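Long-range contacts in putative TRAP PERIPLASMIC SOLUTE BINDING PROTEIN (Haemophilus influenzae, PDB 4PBQ), which binds L-gulonate and probably acts as the periplasmic binding protein that delivers such a sugar acid to a TRAP transporter of the inner membrane: residues 73-78 with 87-92; 103-108 with 304-309; 141-146 with 268-273. All blocks are in the same frame, centred on the assembly; numbering follows the deposited sequence.

Contact 1 (73-78 with 87-92); sequences DQIVNG and GITGLL. With 2UF (L-gulonate), chain D.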
loop_
_atom_site.group_PDB
_atom_site.type_symbol
_atom_site.label_atom_id
_atom_site.label_comp_id
_atom_site.label_asym_id
_atom_site.label_seq_id
_atom_site.Cartn_x
_atom_site.Cartn_y
_atom_site.Cartn_z
ATOM N N ASP A 73 -10.261 3.543 4.554
ATOM C CA ASP A 73 -11.257 4.253 3.787
ATOM C C ASP A 73 -11.740 5.560 4.445
ATOM O O ASP A 73 -12.050 6.537 3.763
ATOM C CB ASP A 73 -12.449 3.351 3.450
ATOM C CG ASP A 73 -13.121 2.732 4.659
ATOM O OD1 ASP A 73 -12.456 2.389 5.669
ATOM O OD2 ASP A 73 -14.359 2.533 4.558
ATOM N N GLN A 74 -11.825 5.547 5.764
ATOM C CA GLN A 74 -12.204 6.733 6.531
ATOM C C GLN A 74 -11.128 7.828 6.439
ATOM O O GLN A 74 -11.445 9.017 6.377
ATOM C CB GLN A 74 -12.483 6.342 7.992
ATOM C CG GLN A 74 -12.996 7.528 8.829
ATOM C CD GLN A 74 -13.701 7.103 10.127
ATOM O OE1 GLN A 74 -14.820 6.587 10.109
ATOM N NE2 GLN A 74 -13.052 7.349 11.251
ATOM N N ILE A 75 -9.866 7.418 6.395
ATOM C CA ILE A 75 -8.751 8.350 6.178
ATOM C C ILE A 75 -8.872 9.004 4.799
ATOM O O ILE A 75 -8.780 10.217 4.671
ATOM C CB ILE A 75 -7.374 7.673 6.333
ATOM C CG1 ILE A 75 -7.264 6.978 7.697
ATOM C CG2 ILE A 75 -6.269 8.691 6.113
ATOM C CD1 ILE A 75 -7.569 7.869 8.878
ATOM N N VAL A 76 -9.101 8.207 3.756
ATOM C CA VAL A 76 -9.313 8.788 2.434
ATOM C C VAL A 76 -10.421 9.846 2.467
ATOM O O VAL A 76 -10.233 10.969 1.964
ATOM C CB VAL A 76 -9.652 7.713 1.365
ATOM C CG1 VAL A 76 -9.935 8.389 -0.005
ATOM C CG2 VAL A 76 -8.530 6.751 1.192
ATOM N N ASN A 77 -11.578 9.507 3.029
ATOM C CA ASN A 77 -12.699 10.457 3.058
ATOM C C ASN A 77 -12.399 11.706 3.881
ATOM O O ASN A 77 -12.820 12.816 3.521
ATOM C CB ASN A 77 -13.943 9.746 3.533
ATOM C CG ASN A 77 -14.475 8.814 2.457
ATOM O OD1 ASN A 77 -14.348 9.118 1.270
ATOM N ND2 ASN A 77 -15.029 7.690 2.852
ATOM N N GLY A 78 -11.673 11.516 4.972
ATOM C CA GLY A 78 -11.277 12.644 5.808
ATOM C C GLY A 78 -10.312 13.580 5.096
ATOM O O GLY A 78 -10.388 14.799 5.266
ATOM N N GLY A 87 -2.403 12.163 5.834
ATOM C CA GLY A 87 -2.477 10.751 6.085
ATOM C C GLY A 87 -1.594 9.959 5.173
ATOM O O GLY A 87 -1.067 10.494 4.178
ATOM N N ILE A 88 -1.440 8.688 5.521
ATOM C CA ILE A 88 -0.894 7.699 4.582
ATOM C C ILE A 88 -1.942 6.641 4.348
ATOM O O ILE A 88 -2.479 6.086 5.289
ATOM C CB ILE A 88 0.393 7.031 5.084
ATOM C CG1 ILE A 88 1.481 8.099 5.348
ATOM C CG2 ILE A 88 0.872 5.965 4.065
ATOM C CD1 ILE A 88 2.810 7.576 5.825
ATOM N N THR A 89 -2.232 6.403 3.074
ATOM C CA THR A 89 -3.153 5.339 2.668
ATOM C C THR A 89 -2.523 4.615 1.491
ATOM O O THR A 89 -1.583 5.117 0.888
ATOM C CB THR A 89 -4.537 5.848 2.238
ATOM O OG1 THR A 89 -4.479 6.540 0.980
ATOM C CG2 THR A 89 -5.136 6.788 3.279
ATOM N N GLY A 90 -3.127 3.480 1.152
ATOM C CA GLY A 90 -2.907 2.853 -0.138
ATOM C C GLY A 90 -3.811 3.469 -1.190
ATOM O O GLY A 90 -4.143 4.666 -1.148
ATOM N N LEU A 91 -4.237 2.649 -2.151
ATOM C CA LEU A 91 -4.800 3.194 -3.382
ATOM C C LEU A 91 -6.336 3.095 -3.434
ATOM O O LEU A 91 -6.914 2.958 -4.507
ATOM C CB LEU A 91 -4.215 2.422 -4.590
ATOM C CG LEU A 91 -2.685 2.279 -4.632
ATOM C CD1 LEU A 91 -2.200 1.652 -5.946
ATOM C CD2 LEU A 91 -2.012 3.618 -4.446
ATOM N N LEU A 92 -7.001 3.166 -2.288
ATOM C CA LEU A 92 -8.445 2.937 -2.243
ATOM C C LEU A 92 -9.247 3.993 -3.007
ATOM O O LEU A 92 -10.381 3.714 -3.419
ATOM C CB LEU A 92 -8.943 2.838 -0.809
ATOM C CG LEU A 92 -8.371 1.741 0.077
ATOM C CD1 LEU A 92 -9.098 1.737 1.379
ATOM C CD2 LEU A 92 -8.435 0.366 -0.622
HETATM O O6A 2UF D . -6.140 -3.366 4.023
HETATM C C6 2UF D . -5.232 -3.755 3.276
HETATM O O6B 2UF D . -4.954 -4.939 3.033
HETATM C C5 2UF D . -4.344 -2.665 2.640
HETATM O O5 2UF D . -3.064 -3.210 2.407
HETATM C C4 2UF D . -4.950 -2.169 1.308
HETATM O O4 2UF D . -6.198 -1.502 1.559
HETATM C C3 2UF D . -3.955 -1.225 0.599
HETATM O O3 2UF D . -3.450 -0.168 1.486
HETATM C C2 2UF D . -4.590 -0.563 -0.635
HETATM O O2 2UF D . -3.499 -0.027 -1.358
HETATM C C1 2UF D . -5.296 -1.605 -1.557
HETATM O O1 2UF D . -5.707 -0.917 -2.749
#
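Ile75 and Thr89 meet methyl to methyl between helix 72-81 and strand 86-89. CG2 of Ile75 lies 3.6 Å from CG2 of Thr89, and the two side chains run past each other in opposite directions. Val76 crosses Thr89 at about a right angle and brings its CG2 to 4.0 Å from the same Thr89 methyl. One threonine methyl therefore packs against two helix residues. Further along, CD1 of Leu92 rests 3.8 Å from the backbone N of Asp73. Its other methyl, CD2, turns to the ligand and sits 3.6 Å from O4 of L-gulonate.

Polar bonds then shape the loop 90-92. Thr89 holds its hydroxyl between its own N and carbonyl carbon (chi1 71°), and OG1 donates to Gly90 O at 2.9 Å. Gln237 NE2 also bonds OG1. The bond to Gly90 ties the end of the strand to the loop. Leu91 N donates to O2 of L-gulonate at 2.9 Å, with an N-H...O angle of 158°. Gly90 CA lies 3.2 Å from the same O2, so the backbone itself forms this part of the pocket wall.

Glu72, one residue before the helix segment, bonds both Gly90 N and the ligand. The helix lies against one side of strand 86-89. On the other side, Ile88 packs on helix 38-54. Within the sheet, the strand pairs with strands 25-30 and 231-239.

Contact 2 (103-108 with 304-309); sequences WEWPYL and VLYDSF. With 2UF (L-gulonate), chain D.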
loop_
_atom_site.group_PDB
_atom_site.type_symbol
_atom_site.label_atom_id
_atom_site.label_comp_id
_atom_site.label_asym_id
_atom_site.label_seq_id
_atom_site.Cartn_x
_atom_site.Cartn_y
_atom_site.Cartn_z
ATOM N N TRP A 103 -0.830 1.272 -9.794
ATOM C CA TRP A 103 0.451 0.807 -9.242
ATOM C C TRP A 103 0.356 -0.588 -8.651
ATOM O O TRP A 103 1.374 -1.236 -8.516
ATOM C CB TRP A 103 0.996 1.785 -8.175
ATOM C CG TRP A 103 0.839 3.190 -8.608
ATOM C CD1 TRP A 103 0.050 4.155 -8.035
ATOM C CD2 TRP A 103 1.462 3.807 -9.745
ATOM N NE1 TRP A 103 0.141 5.324 -8.755
ATOM C CE2 TRP A 103 1.005 5.131 -9.805
ATOM C CE3 TRP A 103 2.364 3.364 -10.722
ATOM C CZ2 TRP A 103 1.408 6.002 -10.796
ATOM C CZ3 TRP A 103 2.766 4.251 -11.705
ATOM C CH2 TRP A 103 2.288 5.538 -11.740
ATOM N N GLU A 104 -0.860 -1.013 -8.293
ATOM C CA GLU A 104 -1.124 -2.329 -7.734
ATOM C C GLU A 104 -1.568 -3.362 -8.789
ATOM O O GLU A 104 -1.928 -4.477 -8.445
ATOM C CB GLU A 104 -2.159 -2.231 -6.613
ATOM C CG GLU A 104 -1.547 -1.701 -5.290
ATOM C CD GLU A 104 -2.582 -1.436 -4.194
ATOM O OE1 GLU A 104 -3.763 -1.179 -4.542
ATOM O OE2 GLU A 104 -2.224 -1.552 -2.990
ATOM N N TRP A 105 -1.492 -3.030 -10.072
ATOM C CA TRP A 105 -1.773 -4.042 -11.080
ATOM C C TRP A 105 -0.729 -5.160 -10.959
ATOM O O TRP A 105 0.457 -4.896 -10.740
ATOM C CB TRP A 105 -1.806 -3.426 -12.474
ATOM C CG TRP A 105 -3.012 -2.543 -12.714
ATOM C CD1 TRP A 105 -3.984 -2.215 -11.807
ATOM C CD2 TRP A 105 -3.333 -1.850 -13.914
ATOM N NE1 TRP A 105 -4.905 -1.365 -12.390
ATOM C CE2 TRP A 105 -4.522 -1.126 -13.680
ATOM C CE3 TRP A 105 -2.737 -1.772 -15.176
ATOM C CZ2 TRP A 105 -5.125 -0.352 -14.664
ATOM C CZ3 TRP A 105 -3.345 -1.005 -16.149
ATOM C CH2 TRP A 105 -4.526 -0.312 -15.889
ATOM N N PRO A 106 -1.153 -6.424 -11.114
ATOM C CA PRO A 106 -0.239 -7.540 -10.796
ATOM C C PRO A 106 0.995 -7.609 -11.692
ATOM O O PRO A 106 0.916 -7.381 -12.902
ATOM C CB PRO A 106 -1.130 -8.775 -10.979
ATOM C CG PRO A 106 -2.489 -8.271 -10.663
ATOM C CD PRO A 106 -2.536 -6.895 -11.280
ATOM N N TYR A 107 2.145 -7.874 -11.087
ATOM C CA TYR A 107 3.398 -8.076 -11.823
ATOM C C TYR A 107 3.866 -6.846 -12.643
ATOM O O TYR A 107 4.599 -6.961 -13.626
ATOM C CB TYR A 107 3.315 -9.385 -12.654
ATOM C CG TYR A 107 2.893 -10.553 -11.780
ATOM C CD1 TYR A 107 3.750 -11.060 -10.820
ATOM C CD2 TYR A 107 1.624 -11.112 -11.880
ATOM C CE1 TYR A 107 3.367 -12.094 -9.952
ATOM C CE2 TYR A 107 1.225 -12.133 -11.030
ATOM C CZ TYR A 107 2.098 -12.647 -10.079
ATOM O OH TYR A 107 1.716 -13.677 -9.248
ATOM N N LEU A 108 3.472 -5.659 -12.188
ATOM C CA LEU A 108 3.883 -4.419 -12.823
ATOM C C LEU A 108 5.368 -4.131 -12.585
ATOM O O LEU A 108 6.051 -3.629 -13.482
ATOM C CB LEU A 108 3.026 -3.261 -12.301
ATOM C CG LEU A 108 3.065 -1.946 -13.071
ATOM C CD1 LEU A 108 2.556 -2.114 -14.496
ATOM C CD2 LEU A 108 2.241 -0.912 -12.307
ATOM N N VAL A 304 -5.711 -12.074 -17.603
ATOM C CA VAL A 304 -7.120 -11.754 -17.825
ATOM C C VAL A 304 -7.462 -10.361 -17.252
ATOM O O VAL A 304 -8.320 -9.653 -17.785
ATOM C CB VAL A 304 -8.025 -12.835 -17.202
ATOM C CG1 VAL A 304 -7.998 -12.732 -15.677
ATOM C CG2 VAL A 304 -9.445 -12.739 -17.735
ATOM N N LEU A 305 -6.765 -9.947 -16.197
ATOM C CA LEU A 305 -7.033 -8.648 -15.583
ATOM C C LEU A 305 -6.647 -7.538 -16.548
ATOM O O LEU A 305 -7.389 -6.571 -16.716
ATOM C CB LEU A 305 -6.287 -8.483 -14.266
ATOM C CG LEU A 305 -6.556 -9.566 -13.217
ATOM C CD1 LEU A 305 -5.555 -9.417 -12.092
ATOM C CD2 LEU A 305 -7.965 -9.455 -12.712
ATOM N N TYR A 306 -5.486 -7.697 -17.184
ATOM C CA TYR A 306 -4.974 -6.724 -18.128
ATOM C C TYR A 306 -5.806 -6.689 -19.383
ATOM O O TYR A 306 -6.065 -5.614 -19.933
ATOM C CB TYR A 306 -3.520 -7.033 -18.472
ATOM C CG TYR A 306 -2.547 -6.613 -17.398
ATOM C CD1 TYR A 306 -2.228 -7.466 -16.339
ATOM C CD2 TYR A 306 -1.946 -5.374 -17.446
ATOM C CE1 TYR A 306 -1.324 -7.056 -15.336
ATOM C CE2 TYR A 306 -1.078 -4.960 -16.469
ATOM C CZ TYR A 306 -0.763 -5.803 -15.416
ATOM O OH TYR A 306 0.141 -5.326 -14.484
ATOM N N ASP A 307 -6.251 -7.859 -19.840
ATOM C CA ASP A 307 -7.127 -7.879 -21.000
ATOM C C ASP A 307 -8.316 -6.964 -20.760
ATOM O O ASP A 307 -8.745 -6.203 -21.650
ATOM C CB ASP A 307 -7.639 -9.291 -21.280
ATOM C CG ASP A 307 -6.533 -10.245 -21.684
ATOM O OD1 ASP A 307 -5.447 -9.782 -22.112
ATOM O OD2 ASP A 307 -6.760 -11.467 -21.569
ATOM N N SER A 308 -8.870 -7.064 -19.563
ATOM C CA SER A 308 -10.019 -6.268 -19.203
ATOM C C SER A 308 -9.625 -4.777 -19.083
ATOM O O SER A 308 -10.357 -3.912 -19.556
ATOM C CB SER A 308 -10.634 -6.817 -17.913
ATOM O OG SER A 308 -11.747 -6.053 -17.498
ATOM N N PHE A 309 -8.474 -4.462 -18.488
ATOM C CA PHE A 309 -8.089 -3.053 -18.344
ATOM C C PHE A 309 -8.034 -2.378 -19.720
ATOM O O PHE A 309 -8.493 -1.261 -19.906
ATOM C CB PHE A 309 -6.688 -2.867 -17.708
ATOM C CG PHE A 309 -6.518 -3.439 -16.318
ATOM C CD1 PHE A 309 -7.535 -3.412 -15.398
ATOM C CD2 PHE A 309 -5.290 -3.972 -15.941
ATOM C CE1 PHE A 309 -7.335 -3.937 -14.112
ATOM C CE2 PHE A 309 -5.095 -4.494 -14.677
ATOM C CZ PHE A 309 -6.126 -4.461 -13.765
HETATM O O6A 2UF D . -6.140 -3.366 4.023
HETATM C C6 2UF D . -5.232 -3.755 3.276
HETATM O O6B 2UF D . -4.954 -4.939 3.033
HETATM C C5 2UF D . -4.344 -2.665 2.640
HETATM O O5 2UF D . -3.064 -3.210 2.407
HETATM C C4 2UF D . -4.950 -2.169 1.308
HETATM O O4 2UF D . -6.198 -1.502 1.559
HETATM C C3 2UF D . -3.955 -1.225 0.599
HETATM O O3 2UF D . -3.450 -0.168 1.486
HETATM C C2 2UF D . -4.590 -0.563 -0.635
HETATM O O2 2UF D . -3.499 -0.027 -1.358
HETATM C C1 2UF D . -5.296 -1.605 -1.557
HETATM O O1 2UF D . -5.707 -0.917 -2.749
#
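Residues 105-108 form a type II turn whose Trp105 lies nearest Tyr306 of helix 292-312, with 8.2 Å between their CA atoms. The closing bond of the turn, Leu108 N to Trp105 O, is weak.

Trp105 and Phe309 stack face to face. The centroids of the Phe309 ring and the six-membered ring of Trp105 are 3.7 Å apart, and the planes differ by 15°. Phe309 CE2 sits over the indole, 3.3 Å from Trp105 CD2. The other face of Phe309 lies against its own helix, over Leu305 O.

Tyr306 meets the indole differently. The edge of Trp105 points to the face of Tyr306 in an offset edge-to-face pair, with the planes at 87°. The tyrosine hydroxyl reaches past the indole to the turn and donates to Pro106 O, with 2.7 Å between Tyr306 OH and that oxygen. It comes from above the carbonyl plane, 36° out of it. Trp105 CB is 3.4 Å from Tyr306 OH. CG of Pro106 touches Leu305 CD1 at 3.6 Å, the two side chains crossing at about a right angle.

Helix 316-326 adds Ala316 and Val320 against Trp105. Glu104, just before the turn, accepts from O1 and O2 of L-gulonate with its two carboxylate oxygens. The arrangement is an aromatic cluster of Trp105, Tyr306 and Phe309, joining the loop that carries a ligand-binding carboxylate to helix 292-312.

Contact 3 (141-146 with 268-273); sequences YGMNGF and LAIKTE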
loop_
_atom_site.group_PDB
_atom_site.type_symbol
_atom_site.label_atom_id
_atom_site.label_comp_id
_atom_site.label_asym_id
_atom_site.label_seq_id
_atom_site.Cartn_x
_atom_site.Cartn_y
_atom_site.Cartn_z
ATOM N N TYR A 141 5.289 9.179 -2.709
ATOM C CA TYR A 141 5.076 7.747 -2.823
ATOM C C TYR A 141 6.107 6.998 -1.984
ATOM O O TYR A 141 7.322 7.010 -2.302
ATOM C CB TYR A 141 5.289 7.317 -4.266
ATOM C CG TYR A 141 4.215 7.709 -5.251
ATOM C CD1 TYR A 141 3.016 7.003 -5.335
ATOM C CD2 TYR A 141 4.430 8.757 -6.133
ATOM C CE1 TYR A 141 2.053 7.360 -6.264
ATOM C CE2 TYR A 141 3.485 9.112 -7.082
ATOM C CZ TYR A 141 2.306 8.403 -7.148
ATOM O OH TYR A 141 1.361 8.760 -8.076
ATOM N N GLY A 142 5.632 6.373 -0.915
ATOM C CA GLY A 142 6.444 5.500 -0.098
ATOM C C GLY A 142 6.114 4.042 -0.347
ATOM O O GLY A 142 5.258 3.712 -1.165
HETATM N N MSE A 143 6.754 3.171 0.418
HETATM C CA MSE A 143 6.644 1.732 0.227
HETATM C C MSE A 143 5.957 1.034 1.395
HETATM O O MSE A 143 6.307 1.220 2.560
HETATM C CB MSE A 143 8.058 1.147 0.008
HETATM C CG MSE A 143 8.154 -0.348 0.130
HETATM SE SE MSE A 143 9.951 -1.078 -0.131
HETATM C CE MSE A 143 9.789 -2.659 0.941
ATOM N N ASN A 144 4.936 0.237 1.073
ATOM C CA ASN A 144 4.479 -0.784 1.989
ATOM C C ASN A 144 5.052 -2.141 1.557
ATOM O O ASN A 144 5.517 -2.915 2.381
ATOM C CB ASN A 144 2.950 -0.781 2.088
ATOM C CG ASN A 144 2.441 0.371 2.914
ATOM O OD1 ASN A 144 3.131 0.825 3.810
ATOM N ND2 ASN A 144 1.251 0.854 2.615
ATOM N N GLY A 145 5.041 -2.407 0.244
ATOM C CA GLY A 145 5.819 -3.494 -0.300
ATOM C C GLY A 145 5.042 -4.474 -1.159
ATOM O O GLY A 145 3.817 -4.329 -1.352
ATOM N N PHE A 146 5.764 -5.457 -1.684
ATOM C CA PHE A 146 5.090 -6.549 -2.378
ATOM C C PHE A 146 4.232 -7.344 -1.441
ATOM O O PHE A 146 4.611 -7.634 -0.311
ATOM C CB PHE A 146 6.097 -7.448 -3.048
ATOM C CG PHE A 146 6.708 -6.845 -4.281
ATOM C CD1 PHE A 146 6.065 -6.927 -5.507
ATOM C CD2 PHE A 146 7.918 -6.189 -4.204
ATOM C CE1 PHE A 146 6.627 -6.373 -6.639
ATOM C CE2 PHE A 146 8.502 -5.620 -5.329
ATOM C CZ PHE A 146 7.869 -5.706 -6.549
ATOM N N LEU A 268 14.650 2.556 4.759
ATOM C CA LEU A 268 14.303 1.851 5.977
ATOM C C LEU A 268 13.362 0.667 5.707
ATOM O O LEU A 268 13.484 -0.404 6.316
ATOM C CB LEU A 268 13.659 2.828 6.972
ATOM C CG LEU A 268 13.352 2.200 8.331
ATOM C CD1 LEU A 268 14.610 1.654 8.990
ATOM C CD2 LEU A 268 12.684 3.209 9.269
ATOM N N ALA A 269 12.441 0.857 4.781
ATOM C CA ALA A 269 11.492 -0.187 4.460
ATOM C C ALA A 269 12.187 -1.385 3.807
ATOM O O ALA A 269 11.907 -2.526 4.156
ATOM C CB ALA A 269 10.367 0.369 3.558
ATOM N N ILE A 270 13.093 -1.129 2.867
ATOM C CA ILE A 270 13.829 -2.214 2.246
ATOM C C ILE A 270 14.661 -2.981 3.285
ATOM O O ILE A 270 14.629 -4.221 3.323
ATOM C CB ILE A 270 14.680 -1.694 1.074
ATOM C CG1 ILE A 270 13.737 -1.236 -0.042
ATOM C CG2 ILE A 270 15.652 -2.764 0.570
ATOM C CD1 ILE A 270 14.387 -0.332 -1.064
ATOM N N LYS A 271 15.374 -2.249 4.139
ATOM C CA LYS A 271 16.194 -2.836 5.189
ATOM C C LYS A 271 15.362 -3.651 6.172
ATOM O O LYS A 271 15.740 -4.783 6.539
ATOM C CB LYS A 271 16.965 -1.722 5.912
ATOM C CG LYS A 271 17.844 -2.180 7.083
ATOM C CD LYS A 271 18.427 -0.972 7.811
ATOM C CE LYS A 271 19.093 -1.373 9.111
ATOM N NZ LYS A 271 20.274 -2.231 8.842
ATOM N N THR A 272 14.239 -3.073 6.591
ATOM C CA THR A 272 13.397 -3.662 7.620
ATOM C C THR A 272 12.680 -4.895 7.085
ATOM O O THR A 272 12.527 -5.880 7.791
ATOM C CB THR A 272 12.382 -2.637 8.204
ATOM O OG1 THR A 272 13.099 -1.534 8.788
ATOM C CG2 THR A 272 11.554 -3.253 9.285
ATOM N N GLU A 273 12.281 -4.864 5.822
ATOM C CA GLU A 273 11.571 -6.007 5.248
ATOM C C GLU A 273 12.454 -7.259 5.257
ATOM O O GLU A 273 11.971 -8.360 5.521
ATOM C CB GLU A 273 11.134 -5.667 3.839
ATOM C CG GLU A 273 10.492 -6.811 3.107
ATOM C CD GLU A 273 10.010 -6.368 1.755
ATOM O OE1 GLU A 273 10.885 -6.126 0.884
ATOM O OE2 GLU A 273 8.763 -6.205 1.605
HETATM O O HOH W 1 6.917 -5.444 3.658
HETATM O O HOH W 2 8.418 -5.466 -0.978
HETATM O O HOH W 3 6.699 -7.939 1.372
#
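A classic beta bulge at Asn144 and Gly145, both facing Ser232, lies in the part of strand 136-151 that packs on the long helix 248-281. The strand and helix segments run nearly parallel, at 18°, with their axes 8.9 Å apart.

Met143, present as selenomethionine, reaches from the strand to the helix. Its CG stands anti to the backbone N (chi1 166°) and the chain stays extended, which carries the end of the side chain across to the helix. SE of Met143 lies 4.0 Å from Ala269 CB and 3.8 Å from Ile270 CG1. The Met143 side chain crosses that of Ile270 at about a right angle. The terminal CE of Met143 goes on to the carboxylate of Glu273, 3.6 Å from its OE1. Met143 N also bonds Glu265 OE1, further back on helix 248-281.

Glu273 is extended too, with CG anti to its backbone N (chi1 175°), and this carries the carboxylate toward the strand. Its OE2 is linked to the strand through three waters. Water 2 accepts from Phe146 N and donates to Glu273 OE2, both at 2.7 Å. Water 3 lies between Phe146 O and Glu273 OE2, and water 1 between Asn144 O and Glu273 OE2. For waters 1 and 3 more acceptors are within reach than there are protons, so these links may not all hold at once. The other carboxylate oxygen, OE1, accepts from Asn112 ND2 of helix 112-119.

Met143 thus packs on Ala269 and Ile270, and its CE borders the carboxylate. Beyond that, water carries the carboxylate's interaction to the strand backbone around the bulge. With Asn112 and these waters as partners, Glu273 is probably ionised.

Overall arrangement
Contacts 1 and 2 both reach L-gulonate, and their centres are 22 Å apart. They meet at the pocket, where Leu91 CD1 packs 3.5 Å from Glu104 CG. Leu91 N and Glu104 OE2 both bond O2 of the ligand. In contact 3, Asn144 ND2 comes to 4.9 Å from O3 of L-gulonate, and Met143 and the helix lie behind it. It touches contact 2 through Trp103 and Tyr141, whose rings pair edge-to-face. It does not touch contact 1, whose nearest atoms are about 5 Å away, but both reach the same mixed sheet. Strand 231-239 pairs with strand 86-89 of contact 1 and strand 136-151 of contact 3. Its Ser232 faces the bulge and also bonds Glu104.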